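DNA-entry nuclease (Competence-specific nuclease) (Streptococcus agalactiae ILRI112, PDB 4QGO) probably cleaves DNA, and perhaps RNA, without sequence specificity, as a metal-dependent nuclease of the beta-beta-alpha fold. Local coordinates at residues 107-112 / 141-146; 134-139 / 184-189; 100-105 / 208-213; 111-116 / 172-177. The protein carries 1 engineered substitution. All blocks are in the same frame, centred on the assembly; numbering follows the deposited sequence. Where two conformers were deposited one is given.

Interaction 1: 107-112 / 141-146; sequences AVDKGA and HSNQSN. Engineered in segment 107-112: Ala112 (natural residue His).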
loop_
_atom_site.group_PDB
_atom_site.type_symbol
_atom_site.label_atom_id
_atom_site.label_comp_id
_atom_site.label_asym_id
_atom_site.label_seq_id
_atom_site.Cartn_x
_atom_site.Cartn_y
_atom_site.Cartn_z
ATOM N N ALA A 107 -8.166 -8.419 12.707
ATOM C CA ALA A 107 -6.925 -8.743 12.001
ATOM C C ALA A 107 -6.717 -7.943 10.719
ATOM O O ALA A 107 -5.598 -7.496 10.455
ATOM C CB ALA A 107 -6.867 -10.219 11.689
ATOM N N VAL A 108 -7.777 -7.762 9.936
ATOM C CA VAL A 108 -7.634 -7.185 8.593
ATOM C C VAL A 108 -8.611 -6.055 8.290
ATOM O O VAL A 108 -9.697 -5.987 8.870
ATOM C CB VAL A 108 -7.740 -8.254 7.485
ATOM C CG1 VAL A 108 -6.567 -9.223 7.562
ATOM C CG2 VAL A 108 -9.080 -9.000 7.555
ATOM N N ASP A 109 -8.181 -5.178 7.380
ATOM C CA ASP A 109 -8.960 -4.044 6.895
ATOM C C ASP A 109 -9.017 -4.128 5.379
ATOM O O ASP A 109 -8.138 -4.709 4.744
ATOM C CB ASP A 109 -8.262 -2.716 7.224
ATOM C CG ASP A 109 -8.247 -2.392 8.701
ATOM O OD1 ASP A 109 -9.081 -2.928 9.453
ATOM O OD2 ASP A 109 -7.410 -1.554 9.102
ATOM N N LYS A 110 -10.066 -3.555 4.806
ATOM C CA LYS A 110 -10.094 -3.319 3.377
ATOM C C LYS A 110 -9.010 -2.293 3.120
ATOM O O LYS A 110 -9.113 -1.140 3.539
ATOM C CB LYS A 110 -11.461 -2.796 2.948
ATOM C CG LYS A 110 -12.554 -3.854 3.030
ATOM C CD LYS A 110 -13.944 -3.251 2.845
ATOM C CE LYS A 110 -15.027 -4.273 3.158
ATOM N NZ LYS A 110 -16.349 -3.634 3.429
ATOM N N GLY A 111 -7.942 -2.729 2.466
ATOM C CA GLY A 111 -6.833 -1.823 2.197
ATOM C C GLY A 111 -6.835 -1.226 0.800
ATOM O O GLY A 111 -6.614 -1.936 -0.178
ATOM N N ALA A 112 -7.073 0.081 0.700
ATOM C CA ALA A 112 -7.006 0.753 -0.596
ATOM C C ALA A 112 -5.573 0.895 -1.082
ATOM O O ALA A 112 -4.674 1.211 -0.303
ATOM C CB ALA A 112 -7.638 2.132 -0.505
ATOM N N HIS A 141 -2.630 -3.438 11.272
ATOM C CA HIS A 141 -1.424 -2.692 11.585
ATOM C C HIS A 141 -0.846 -1.972 10.373
ATOM O O HIS A 141 -0.530 -0.784 10.438
ATOM C CB HIS A 141 -0.342 -3.597 12.144
ATOM C CG HIS A 141 0.982 -2.918 12.228
ATOM N ND1 HIS A 141 1.269 -1.966 13.183
ATOM C CD2 HIS A 141 2.074 -3.000 11.434
ATOM C CE1 HIS A 141 2.500 -1.519 12.994
ATOM N NE2 HIS A 141 3.012 -2.135 11.944
ATOM N N SER A 142 -0.678 -2.701 9.275
ATOM C CA SER A 142 -0.007 -2.102 8.129
ATOM C C SER A 142 -0.893 -1.095 7.388
ATOM O O SER A 142 -0.386 -0.171 6.755
ATOM C CB SER A 142 0.590 -3.168 7.202
ATOM O OG SER A 142 -0.408 -3.849 6.448
ATOM N N ASN A 143 -2.210 -1.246 7.493
ATOM C CA ASN A 143 -3.133 -0.254 6.973
ATOM C C ASN A 143 -3.140 1.024 7.812
ATOM O O ASN A 143 -2.998 2.129 7.287
ATOM C CB ASN A 143 -4.550 -0.846 6.913
ATOM C CG ASN A 143 -5.561 0.129 6.352
ATOM O OD1 ASN A 143 -5.601 0.360 5.144
ATOM N ND2 ASN A 143 -6.399 0.685 7.209
ATOM N N GLN A 144 -3.251 0.861 9.128
ATOM C CA GLN A 144 -3.621 1.971 10.013
ATOM C C GLN A 144 -2.480 2.792 10.589
ATOM O O GLN A 144 -2.667 3.970 10.926
ATOM C CB GLN A 144 -4.463 1.437 11.172
ATOM C CG GLN A 144 -5.792 0.891 10.733
ATOM C CD GLN A 144 -6.577 0.251 11.866
ATOM O OE1 GLN A 144 -6.465 0.660 13.029
ATOM N NE2 GLN A 144 -7.385 -0.745 11.529
ATOM N N SER A 145 -1.306 2.198 10.737
ATOM C CA SER A 145 -0.291 2.899 11.508
ATOM C C SER A 145 0.148 4.174 10.815
ATOM O O SER A 145 0.614 4.155 9.662
ATOM C CB SER A 145 0.930 2.053 11.786
ATOM O OG SER A 145 1.829 2.845 12.548
ATOM N N ASN A 146 -0.022 5.274 11.543
ATOM C CA ASN A 146 0.318 6.604 11.060
ATOM C C ASN A 146 1.517 7.210 11.792
ATOM O O ASN A 146 1.772 8.411 11.693
ATOM C CB ASN A 146 -0.900 7.517 11.202
ATOM C CG ASN A 146 -0.810 8.765 10.357
ATOM O OD1 ASN A 146 -0.397 8.726 9.195
ATOM N ND2 ASN A 146 -1.201 9.893 10.938
HETATM O O HOH W 1 -7.454 1.594 3.167
#
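Asn143 sets CG anti to its backbone N (chi1 -179°), while Asp109 and Gln144 turn CG anti to their own carbonyl carbons; these torsions set the CG atoms from which two amides of helix 140-144 and one carboxylate of strand 108-112 meet. Gln144, extended beyond CG, carries its amide the rest of the way and lays it nearly coplanar with the carboxylate. Its NE2 donates to the syn lone pair of Asp109 OD2 at 2.6 Å, in an almost straight bond (175°). Asn143 comes in with its amide plane close to perpendicular to the carboxylate, and ND2 reaches the same OD2 at 3.1 Å only in a weak, bent bond. Farther along the strand, a water accepts from Ala112 N at 2.9 Å and lies 3.0 Å from Asn143 OD1. Ala112 is an engineered residue, histidine in the natural protein, and closes a sequence resembling the Asp-Arg-Gly-His motif of this family, in which the histidine of relatives serves as general base. Strand and helix belong to the beta-beta-alpha unit. Since Asp109 OD1 is bonded to His106 NE2, both carboxylate oxygens have partners, an arrangement that should fix the rotation of the group beside the probable active site.

Interaction 2: 134-139 / 184-189; sequences NVVTQT and LVPFAM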
loop_
_atom_site.group_PDB
_atom_site.type_symbol
_atom_site.label_atom_id
_atom_site.label_comp_id
_atom_site.label_asym_id
_atom_site.label_seq_id
_atom_site.Cartn_x
_atom_site.Cartn_y
_atom_site.Cartn_z
ATOM N N ASN A 134 -8.785 -1.841 -6.620
ATOM C CA ASN A 134 -8.124 -0.892 -5.712
ATOM C C ASN A 134 -8.105 -1.327 -4.254
ATOM O O ASN A 134 -7.690 -0.559 -3.398
ATOM C CB ASN A 134 -8.788 0.502 -5.807
ATOM C CG ASN A 134 -7.966 1.616 -5.132
ATOM O OD1 ASN A 134 -6.757 1.695 -5.291
ATOM N ND2 ASN A 134 -8.639 2.481 -4.375
ATOM N N VAL A 135 -8.555 -2.545 -3.957
ATOM C CA VAL A 135 -8.669 -2.969 -2.559
ATOM C C VAL A 135 -8.102 -4.363 -2.360
ATOM O O VAL A 135 -8.427 -5.287 -3.111
ATOM C CB VAL A 135 -10.140 -2.951 -2.082
ATOM C CG1 VAL A 135 -10.223 -3.405 -0.620
ATOM C CG2 VAL A 135 -10.742 -1.566 -2.261
ATOM N N VAL A 136 -7.250 -4.501 -1.346
ATOM C CA VAL A 136 -6.707 -5.799 -0.957
ATOM C C VAL A 136 -7.011 -6.087 0.506
ATOM O O VAL A 136 -7.454 -5.209 1.257
ATOM C CB VAL A 136 -5.180 -5.893 -1.186
ATOM C CG1 VAL A 136 -4.856 -5.799 -2.675
ATOM C CG2 VAL A 136 -4.426 -4.805 -0.390
ATOM N N THR A 137 -6.779 -7.334 0.905
ATOM C CA THR A 137 -6.827 -7.712 2.308
ATOM C C THR A 137 -5.533 -7.251 2.950
ATOM O O THR A 137 -4.463 -7.731 2.597
ATOM C CB THR A 137 -6.982 -9.229 2.454
ATOM O OG1 THR A 137 -8.243 -9.619 1.897
ATOM C CG2 THR A 137 -6.912 -9.654 3.925
ATOM N N GLN A 138 -5.628 -6.300 3.875
ATOM C CA GLN A 138 -4.439 -5.697 4.459
ATOM C C GLN A 138 -4.504 -5.783 5.975
ATOM O O GLN A 138 -5.569 -5.557 6.583
ATOM C CB GLN A 138 -4.305 -4.234 4.022
ATOM C CG GLN A 138 -2.950 -3.622 4.394
ATOM C CD GLN A 138 -2.755 -2.249 3.790
ATOM O OE1 GLN A 138 -3.720 -1.497 3.613
ATOM N NE2 GLN A 138 -1.511 -1.910 3.464
ATOM N N THR A 139 -3.379 -6.108 6.598
ATOM C CA THR A 139 -3.399 -6.187 8.058
ATOM C C THR A 139 -3.814 -4.836 8.662
ATOM O O THR A 139 -3.513 -3.768 8.107
ATOM C CB THR A 139 -2.064 -6.651 8.663
ATOM O OG1 THR A 139 -1.070 -5.627 8.477
ATOM C CG2 THR A 139 -1.617 -7.960 8.021
ATOM N N LEU A 184 -3.533 -15.137 -3.009
ATOM C CA LEU A 184 -4.645 -14.198 -3.017
ATOM C C LEU A 184 -4.281 -12.860 -2.375
ATOM O O LEU A 184 -4.841 -11.833 -2.735
ATOM C CB LEU A 184 -5.847 -14.812 -2.311
ATOM C CG LEU A 184 -6.414 -16.023 -3.039
ATOM C CD1 LEU A 184 -7.542 -16.617 -2.223
ATOM C CD2 LEU A 184 -6.897 -15.604 -4.407
ATOM N N VAL A 185 -3.362 -12.883 -1.416
ATOM C CA VAL A 185 -3.071 -11.708 -0.591
ATOM C C VAL A 185 -1.620 -11.296 -0.810
ATOM O O VAL A 185 -0.725 -12.135 -0.810
ATOM C CB VAL A 185 -3.286 -12.031 0.912
ATOM C CG1 VAL A 185 -2.990 -10.814 1.786
ATOM C CG2 VAL A 185 -4.696 -12.540 1.151
ATOM N N PRO A 186 -1.368 -9.988 -0.992
ATOM C CA PRO A 186 0.015 -9.539 -1.163
ATOM C C PRO A 186 0.774 -9.625 0.158
ATOM O O PRO A 186 0.174 -9.423 1.211
ATOM C CB PRO A 186 -0.148 -8.074 -1.591
ATOM C CG PRO A 186 -1.426 -7.643 -0.968
ATOM C CD PRO A 186 -2.329 -8.868 -1.014
ATOM N N PHE A 187 2.072 -9.910 0.109
ATOM C CA PHE A 187 2.853 -9.959 1.342
ATOM C C PHE A 187 3.388 -8.585 1.739
ATOM O O PHE A 187 3.894 -8.411 2.852
ATOM C CB PHE A 187 4.004 -10.986 1.255
ATOM C CG PHE A 187 5.121 -10.575 0.322
ATOM C CD1 PHE A 187 6.202 -9.831 0.789
ATOM C CD2 PHE A 187 5.084 -10.930 -1.023
ATOM C CE1 PHE A 187 7.226 -9.433 -0.076
ATOM C CE2 PHE A 187 6.098 -10.549 -1.887
ATOM C CZ PHE A 187 7.177 -9.807 -1.414
ATOM N N ALA A 188 3.292 -7.613 0.828
ATOM C CA ALA A 188 3.731 -6.257 1.120
ATOM C C ALA A 188 3.086 -5.298 0.155
ATOM O O ALA A 188 2.589 -5.700 -0.895
ATOM C CB ALA A 188 5.255 -6.145 1.010
ATOM N N MET A 189 3.081 -4.021 0.522
ATOM C CA MET A 189 2.612 -2.975 -0.369
ATOM C C MET A 189 3.774 -2.055 -0.736
ATOM O O MET A 189 4.380 -1.435 0.131
ATOM C CB MET A 189 1.465 -2.184 0.277
ATOM C CG MET A 189 0.225 -3.020 0.564
ATOM S SD MET A 189 -0.693 -3.470 -0.924
ATOM C CE MET A 189 -1.596 -1.947 -1.210
HETATM O O HOH W 2 -6.029 -9.198 -1.056
#
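In the beta-beta-alpha metal-finger fold, the second strand of the finger's antiparallel pair, 135-139, packs here on the segment that leads into strand 188-195 of the large antiparallel sheet. That segment carries a classic beta bulge, with Phe187 and Ala188 both facing Leu177. Val136 does much of the apolar packing. Val136 CB lies 4.1 Å from both Pro186 CD and Pro186 CG, while its CG2, placed between the backbone N and the carbonyl carbon, meets the thioether of Met189 tip to tip, with SD 4.0 Å from Val136 CG2. Met189 was modelled in two conformers; in the one described, chi2 of -72° places SD, and a second bend at chi3 places CE, both within reach of Val136 CG2. The next contact is made by Gln138, whose extended side chain slants across Met189 and puts NE2 3.6 Å from Met189 CG. This is a van der Waals touch with a methylene carbon; NE2 is hydrogen-bonded to Gln153 OE1. Val185, just before Pro186, brings CG1 3.5 Å from Thr137 O, an oxygen that accepts from Asn208 ND2. Thr137 OG1 is bonded to Leu93 O, and its CB faces Val185 CG2. The contact is buried, and no direct polar bond joins the two segments. A water spans them instead: it accepts from Thr137 N at 2.8 Å and gives a weak bond to Leu184 O at 3.3 Å.

Interaction 3: 100-105 / 208-213; sequences TNDHYG and NTQASY. With SO4 (sulfate ion), chain D.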
loop_
_atom_site.group_PDB
_atom_site.type_symbol
_atom_site.label_atom_id
_atom_site.label_comp_id
_atom_site.label_asym_id
_atom_site.label_seq_id
_atom_site.Cartn_x
_atom_site.Cartn_y
_atom_site.Cartn_z
ATOM N N THR A 100 -8.467 -10.502 17.013
ATOM C CA THR A 100 -7.092 -10.710 17.465
ATOM C C THR A 100 -6.957 -10.564 18.980
ATOM O O THR A 100 -7.914 -10.196 19.669
ATOM C CB THR A 100 -6.159 -9.672 16.838
ATOM O OG1 THR A 100 -6.626 -8.369 17.198
ATOM C CG2 THR A 100 -6.154 -9.798 15.318
ATOM N N ASN A 101 -5.762 -10.866 19.482
ATOM C CA ASN A 101 -5.396 -10.580 20.869
ATOM C C ASN A 101 -4.445 -9.401 20.951
ATOM O O ASN A 101 -3.429 -9.445 21.642
ATOM C CB ASN A 101 -4.775 -11.801 21.530
ATOM C CG ASN A 101 -5.700 -12.977 21.507
ATOM O OD1 ASN A 101 -6.771 -12.955 22.124
ATOM N ND2 ASN A 101 -5.320 -14.004 20.777
ATOM N N ASP A 102 -4.763 -8.348 20.213
ATOM C CA ASP A 102 -3.940 -7.156 20.229
ATOM C C ASP A 102 -4.824 -5.913 20.246
ATOM O O ASP A 102 -6.054 -6.020 20.254
ATOM C CB ASP A 102 -2.913 -7.155 19.084
ATOM C CG ASP A 102 -3.541 -7.109 17.700
ATOM O OD1 ASP A 102 -4.664 -6.580 17.537
ATOM O OD2 ASP A 102 -2.862 -7.594 16.761
ATOM N N HIS A 103 -4.204 -4.730 20.261
ATOM C CA HIS A 103 -4.982 -3.518 20.484
ATOM C C HIS A 103 -5.878 -3.145 19.304
ATOM O O HIS A 103 -6.730 -2.296 19.448
ATOM C CB HIS A 103 -4.057 -2.358 20.882
ATOM C CG HIS A 103 -3.279 -1.758 19.742
ATOM N ND1 HIS A 103 -2.095 -2.290 19.288
ATOM C CD2 HIS A 103 -3.514 -0.660 18.992
ATOM C CE1 HIS A 103 -1.640 -1.551 18.282
ATOM N NE2 HIS A 103 -2.478 -0.550 18.086
ATOM N N TYR A 104 -5.639 -3.753 18.134
ATOM C CA TYR A 104 -6.477 -3.495 16.958
ATOM C C TYR A 104 -7.842 -4.159 17.054
ATOM O O TYR A 104 -8.817 -3.683 16.467
ATOM C CB TYR A 104 -5.777 -3.936 15.666
ATOM C CG TYR A 104 -4.500 -3.171 15.403
ATOM C CD1 TYR A 104 -4.536 -1.876 14.887
ATOM C CD2 TYR A 104 -3.259 -3.741 15.666
ATOM C CE1 TYR A 104 -3.371 -1.176 14.651
ATOM C CE2 TYR A 104 -2.088 -3.043 15.438
ATOM C CZ TYR A 104 -2.150 -1.767 14.927
ATOM O OH TYR A 104 -0.981 -1.076 14.698
ATOM N N GLY A 105 -7.908 -5.276 17.769
ATOM C CA GLY A 105 -9.165 -5.973 17.968
ATOM C C GLY A 105 -9.546 -6.896 16.826
ATOM O O GLY A 105 -10.161 -7.934 17.043
ATOM N N ASN A 208 2.877 -6.641 4.821
ATOM C CA ASN A 208 1.485 -6.954 5.121
ATOM C C ASN A 208 1.435 -7.954 6.258
ATOM O O ASN A 208 1.054 -9.124 6.089
ATOM C CB ASN A 208 0.768 -7.490 3.889
ATOM C CG ASN A 208 -0.732 -7.342 3.994
ATOM O OD1 ASN A 208 -1.235 -6.637 4.882
ATOM N ND2 ASN A 208 -1.462 -7.998 3.086
ATOM N N THR A 209 1.842 -7.464 7.421
ATOM C CA THR A 209 2.063 -8.294 8.596
ATOM C C THR A 209 1.489 -7.629 9.839
ATOM O O THR A 209 1.178 -6.431 9.844
ATOM C CB THR A 209 3.579 -8.540 8.823
ATOM O OG1 THR A 209 4.254 -7.281 8.995
ATOM C CG2 THR A 209 4.196 -9.288 7.642
ATOM N N GLN A 210 1.375 -8.409 10.912
ATOM C CA GLN A 210 0.910 -7.895 12.192
ATOM C C GLN A 210 1.633 -8.730 13.252
ATOM O O GLN A 210 1.776 -9.944 13.088
ATOM C CB GLN A 210 -0.613 -8.055 12.285
ATOM C CG GLN A 210 -1.287 -7.340 13.471
ATOM C CD GLN A 210 -2.655 -6.763 13.111
ATOM O OE1 GLN A 210 -2.857 -6.226 12.017
ATOM N NE2 GLN A 210 -3.604 -6.885 14.024
ATOM N N ALA A 211 2.103 -8.090 14.320
ATOM C CA ALA A 211 3.008 -8.763 15.259
ATOM C C ALA A 211 2.370 -9.960 15.965
ATOM O O ALA A 211 3.055 -10.916 16.325
ATOM C CB ALA A 211 3.546 -7.779 16.278
ATOM N N SER A 212 1.053 -9.928 16.128
ATOM C CA SER A 212 0.370 -10.910 16.968
ATOM C C SER A 212 -0.134 -12.133 16.216
ATOM O O SER A 212 -0.775 -12.990 16.801
ATOM C CB SER A 212 -0.812 -10.256 17.689
ATOM O OG SER A 212 -1.890 -10.046 16.791
ATOM N N TYR A 213 0.144 -12.221 14.920
ATOM C CA TYR A 213 -0.310 -13.378 14.168
ATOM C C TYR A 213 0.517 -13.629 12.927
ATOM O O TYR A 213 1.317 -12.785 12.529
ATOM C CB TYR A 213 -1.801 -13.256 13.817
ATOM C CG TYR A 213 -2.219 -12.154 12.840
ATOM C CD1 TYR A 213 -1.920 -12.233 11.471
ATOM C CD2 TYR A 213 -3.000 -11.090 13.273
ATOM C CE1 TYR A 213 -2.341 -11.249 10.593
ATOM C CE2 TYR A 213 -3.437 -10.100 12.391
ATOM C CZ TYR A 213 -3.111 -10.196 11.051
ATOM O OH TYR A 213 -3.547 -9.235 10.171
HETATM S S SO4 D . -1.409 2.141 15.809
HETATM O O1 SO4 D . -1.304 1.519 14.494
HETATM O O2 SO4 D . -1.154 3.576 15.712
HETATM O O3 SO4 D . -2.752 1.919 16.340
HETATM O O4 SO4 D . -0.445 1.524 16.721
HETATM O O HOH W 3 -3.661 -11.838 17.937
HETATM O O HOH W 4 -0.102 -7.077 16.755
#
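Two loops, each with a type I beta turn, are clasped together by the carboxylate of Asp102, which also closes an Asx turn just ahead of the first strand of the beta-beta-alpha unit. Asp102 carries CG between its backbone N and carbonyl carbon (chi1 64°). Asp102 OD1 serves its own loop, accepting from Thr100 OG1 at 2.7 Å and from Tyr104 N at 3.0 Å; the two donors approach from opposite faces of the carboxylate. OD2 serves the other loop. Gln210 NE2 donates to the syn lone pair of Asp102 OD2 at 2.9 Å, and Ser212 OG donates to Asp102 OD2 at 2.6 Å from well above the carboxylate plane. A water bonded to OD2 adds to this grip, which should offset the negative charge and hold the carboxylate in one orientation. Beside it, the amide of Gln210 crosses Tyr104 obliquely, NE2 lying 3.6 Å from Tyr104 CD2, with the flat groups turned 47° apart. Thr100 CG2 rests 4.0 Å from Tyr213 CD2. Within the turn, His103 NE2 and Tyr104 OH give hydrogen bonds to a sulfate, probably from the crystallisation liquor. The loops border helix 140-144, since Gln210 OE1 accepts from His141 N and Tyr104 packs on Ala140 and Gln144. On the other flank Tyr213 opens the short strand 213-215, touches strand 222-224, and bonds through its OH to Ala107 O, just before strand 108-112.

Interaction 4: 111-116 / 172-177; sequences GALIAY and YRVTPL. Engineered in segment 111-116: Ala112 (natural residue His). With SO4 (sulfate ion), chain C; SO4 (sulfate ion), chain E.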
loop_
_atom_site.group_PDB
_atom_site.type_symbol
_atom_site.label_atom_id
_atom_site.label_comp_id
_atom_site.label_asym_id
_atom_site.label_seq_id
_atom_site.Cartn_x
_atom_site.Cartn_y
_atom_site.Cartn_z
ATOM N N GLY A 111 -7.942 -2.729 2.466
ATOM C CA GLY A 111 -6.833 -1.823 2.197
ATOM C C GLY A 111 -6.835 -1.226 0.800
ATOM O O GLY A 111 -6.614 -1.936 -0.178
ATOM N N ALA A 112 -7.073 0.081 0.700
ATOM C CA ALA A 112 -7.006 0.753 -0.596
ATOM C C ALA A 112 -5.573 0.895 -1.082
ATOM O O ALA A 112 -4.674 1.211 -0.303
ATOM C CB ALA A 112 -7.638 2.132 -0.505
ATOM N N LEU A 113 -5.359 0.678 -2.376
ATOM C CA LEU A 113 -4.057 0.979 -2.970
ATOM C C LEU A 113 -3.893 2.491 -3.045
ATOM O O LEU A 113 -2.904 3.049 -2.552
ATOM C CB LEU A 113 -3.924 0.366 -4.369
ATOM C CG LEU A 113 -3.507 -1.113 -4.432
ATOM C CD1 LEU A 113 -4.480 -2.040 -3.728
ATOM C CD2 LEU A 113 -3.357 -1.542 -5.899
ATOM N N ILE A 114 -4.878 3.142 -3.663
ATOM C CA ILE A 114 -4.906 4.601 -3.764
ATOM C C ILE A 114 -6.006 5.132 -2.846
ATOM O O ILE A 114 -7.182 4.842 -3.045
ATOM C CB ILE A 114 -5.179 5.069 -5.210
ATOM C CG1 ILE A 114 -4.219 4.396 -6.202
ATOM C CG2 ILE A 114 -5.055 6.579 -5.297
ATOM C CD1 ILE A 114 -2.764 4.794 -6.029
ATOM N N ALA A 115 -5.602 5.903 -1.836
ATOM C CA ALA A 115 -6.509 6.410 -0.805
ATOM C C ALA A 115 -7.607 7.339 -1.314
ATOM O O ALA A 115 -7.392 8.159 -2.207
ATOM C CB ALA A 115 -5.709 7.102 0.303
ATOM N N TYR A 116 -8.780 7.202 -0.706
ATOM C CA TYR A 116 -9.926 8.034 -1.012
ATOM C C TYR A 116 -9.583 9.514 -0.900
ATOM O O TYR A 116 -9.934 10.307 -1.771
ATOM C CB TYR A 116 -11.089 7.687 -0.065
ATOM C CG TYR A 116 -12.331 8.515 -0.317
ATOM C CD1 TYR A 116 -13.152 8.244 -1.399
ATOM C CD2 TYR A 116 -12.664 9.580 0.514
ATOM C CE1 TYR A 116 -14.280 8.998 -1.649
ATOM C CE2 TYR A 116 -13.799 10.331 0.276
ATOM C CZ TYR A 116 -14.595 10.038 -0.812
ATOM O OH TYR A 116 -15.726 10.782 -1.071
ATOM N N TYR A 172 2.744 9.146 -8.076
ATOM C CA TYR A 172 2.516 8.139 -7.032
ATOM C C TYR A 172 2.277 6.787 -7.683
ATOM O O TYR A 172 1.553 6.690 -8.678
ATOM C CB TYR A 172 1.269 8.559 -6.241
ATOM C CG TYR A 172 0.944 7.840 -4.938
ATOM C CD1 TYR A 172 1.917 7.592 -3.977
ATOM C CD2 TYR A 172 -0.371 7.488 -4.638
ATOM C CE1 TYR A 172 1.590 6.963 -2.771
ATOM C CE2 TYR A 172 -0.701 6.872 -3.438
ATOM C CZ TYR A 172 0.277 6.621 -2.510
ATOM O OH TYR A 172 -0.042 6.008 -1.308
ATOM N N ARG A 173 2.892 5.743 -7.131
ATOM C CA ARG A 173 2.734 4.394 -7.656
ATOM C C ARG A 173 2.655 3.414 -6.497
ATOM O O ARG A 173 3.530 3.397 -5.634
ATOM C CB ARG A 173 3.881 4.029 -8.608
ATOM C CG ARG A 173 3.767 2.640 -9.264
ATOM C CD ARG A 173 4.719 2.506 -10.464
ATOM N NE ARG A 173 6.125 2.717 -10.104
ATOM C CZ ARG A 173 7.051 3.213 -10.921
ATOM N NH1 ARG A 173 6.743 3.569 -12.172
ATOM N NH2 ARG A 173 8.299 3.367 -10.491
ATOM N N VAL A 174 1.586 2.623 -6.475
ATOM C CA VAL A 174 1.354 1.657 -5.409
ATOM C C VAL A 174 1.176 0.270 -6.017
ATOM O O VAL A 174 0.311 0.058 -6.873
ATOM C CB VAL A 174 0.108 2.025 -4.594
ATOM C CG1 VAL A 174 -0.164 0.965 -3.540
ATOM C CG2 VAL A 174 0.279 3.407 -3.939
ATOM N N THR A 175 2.014 -0.669 -5.593
ATOM C CA THR A 175 2.026 -1.994 -6.197
ATOM C C THR A 175 1.960 -3.056 -5.114
ATOM O O THR A 175 2.889 -3.191 -4.325
ATOM C CB THR A 175 3.302 -2.218 -7.015
ATOM O OG1 THR A 175 3.498 -1.120 -7.930
ATOM C CG2 THR A 175 3.218 -3.519 -7.810
ATOM N N PRO A 176 0.860 -3.814 -5.063
ATOM C CA PRO A 176 0.841 -4.986 -4.177
ATOM C C PRO A 176 1.903 -5.984 -4.627
ATOM O O PRO A 176 1.997 -6.282 -5.831
ATOM C CB PRO A 176 -0.560 -5.572 -4.387
ATOM C CG PRO A 176 -1.377 -4.441 -4.997
ATOM C CD PRO A 176 -0.390 -3.664 -5.828
ATOM N N LEU A 177 2.701 -6.475 -3.683
ATOM C CA LEU A 177 3.737 -7.471 -3.990
ATOM C C LEU A 177 3.242 -8.861 -3.592
ATOM O O LEU A 177 2.872 -9.081 -2.429
ATOM C CB LEU A 177 5.048 -7.133 -3.277
ATOM C CG LEU A 177 5.620 -5.738 -3.528
ATOM C CD1 LEU A 177 6.958 -5.591 -2.812
ATOM C CD2 LEU A 177 5.760 -5.472 -5.022
HETATM S S SO4 C . 4.398 2.714 -14.782
HETATM O O1 SO4 C . 3.789 1.607 -14.064
HETATM O O2 SO4 C . 3.577 3.078 -15.925
HETATM O O3 SO4 C . 5.736 2.347 -15.266
HETATM O O4 SO4 C . 4.514 3.874 -13.910
HETATM S S SO4 E . -18.755 9.870 -3.045
HETATM O O1 SO4 E . -19.078 8.691 -2.247
HETATM O O2 SO4 E . -17.305 9.965 -3.212
HETATM O O3 SO4 E . -19.388 9.761 -4.357
HETATM O O4 SO4 E . -19.257 11.062 -2.366
HETATM O O HOH W 5 -2.702 5.357 -1.201
#
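Leu113 and Val174 bring their CA atoms to 6.0 Å where the chain, leaving strand 108-112 of the beta-beta-alpha finger, passes over strand 170-177 of the large antiparallel sheet. The contact lies near the centre of the protein, and its direct side-chain packing is apolar. Leu113 runs across Pro176 at about a right angle, its CD2 3.6 Å from Pro176 CG, while its CB meets Val174 CG1 at 3.9 Å. Thus one leucine covers two residues that follow each other on the same face of the strand. Ile114 covers the next part. Its CG1 stands anti to the carbonyl carbon, and chi2 of -66° then places CD1 where it reaches both Tyr172 CD2 and Val174 CG2, each 3.9 Å from Ile114 CD1. Ile114 and Tyr172 slide past each other in opposite directions, and Val174 CG2 sits over one face of the Tyr172 ring, toward its rim. Tyr172, Val174 and Pro176 thus supply the strand's share of the packing. Leu113 also touches Met189 of the adjoining strand 188-195 and Ala66 of strand 66-70, the strands flanking 170-177 in the sheet. On the other face of the strand, Arg173 forms a salt bridge with Glu192. The polar link across the contact is a water in the plane of the Tyr172 ring: it accepts from Tyr172 OH at 2.7 Å and from Ala115 N at 3.0 Å, and donates to Leu113 O at 2.7 Å.

Overall arrangement
Three of the contacts centre on the beta-beta-alpha unit, strands 108-112 and 135-139 followed by helix 140-144. Interaction 1 joins its first strand to its helix; interactions 2 and 4, about 9 and 12 Å from interaction 1 between centres, respectively, seat the strand pair and the chain leaving it on neighbouring strands 188-195 and 170-177 of the large sheet. Interactions 1 and 4 share Gly111 and Ala112. Interaction 3 lies at the far end, about 21 Å from interaction 4 between centres, and its segments enclose all the others along the chain. It meets interaction 1 through Tyr104 and His141. Together they set the finger, the probable catalytic element, between the sheet and the peripheral loops.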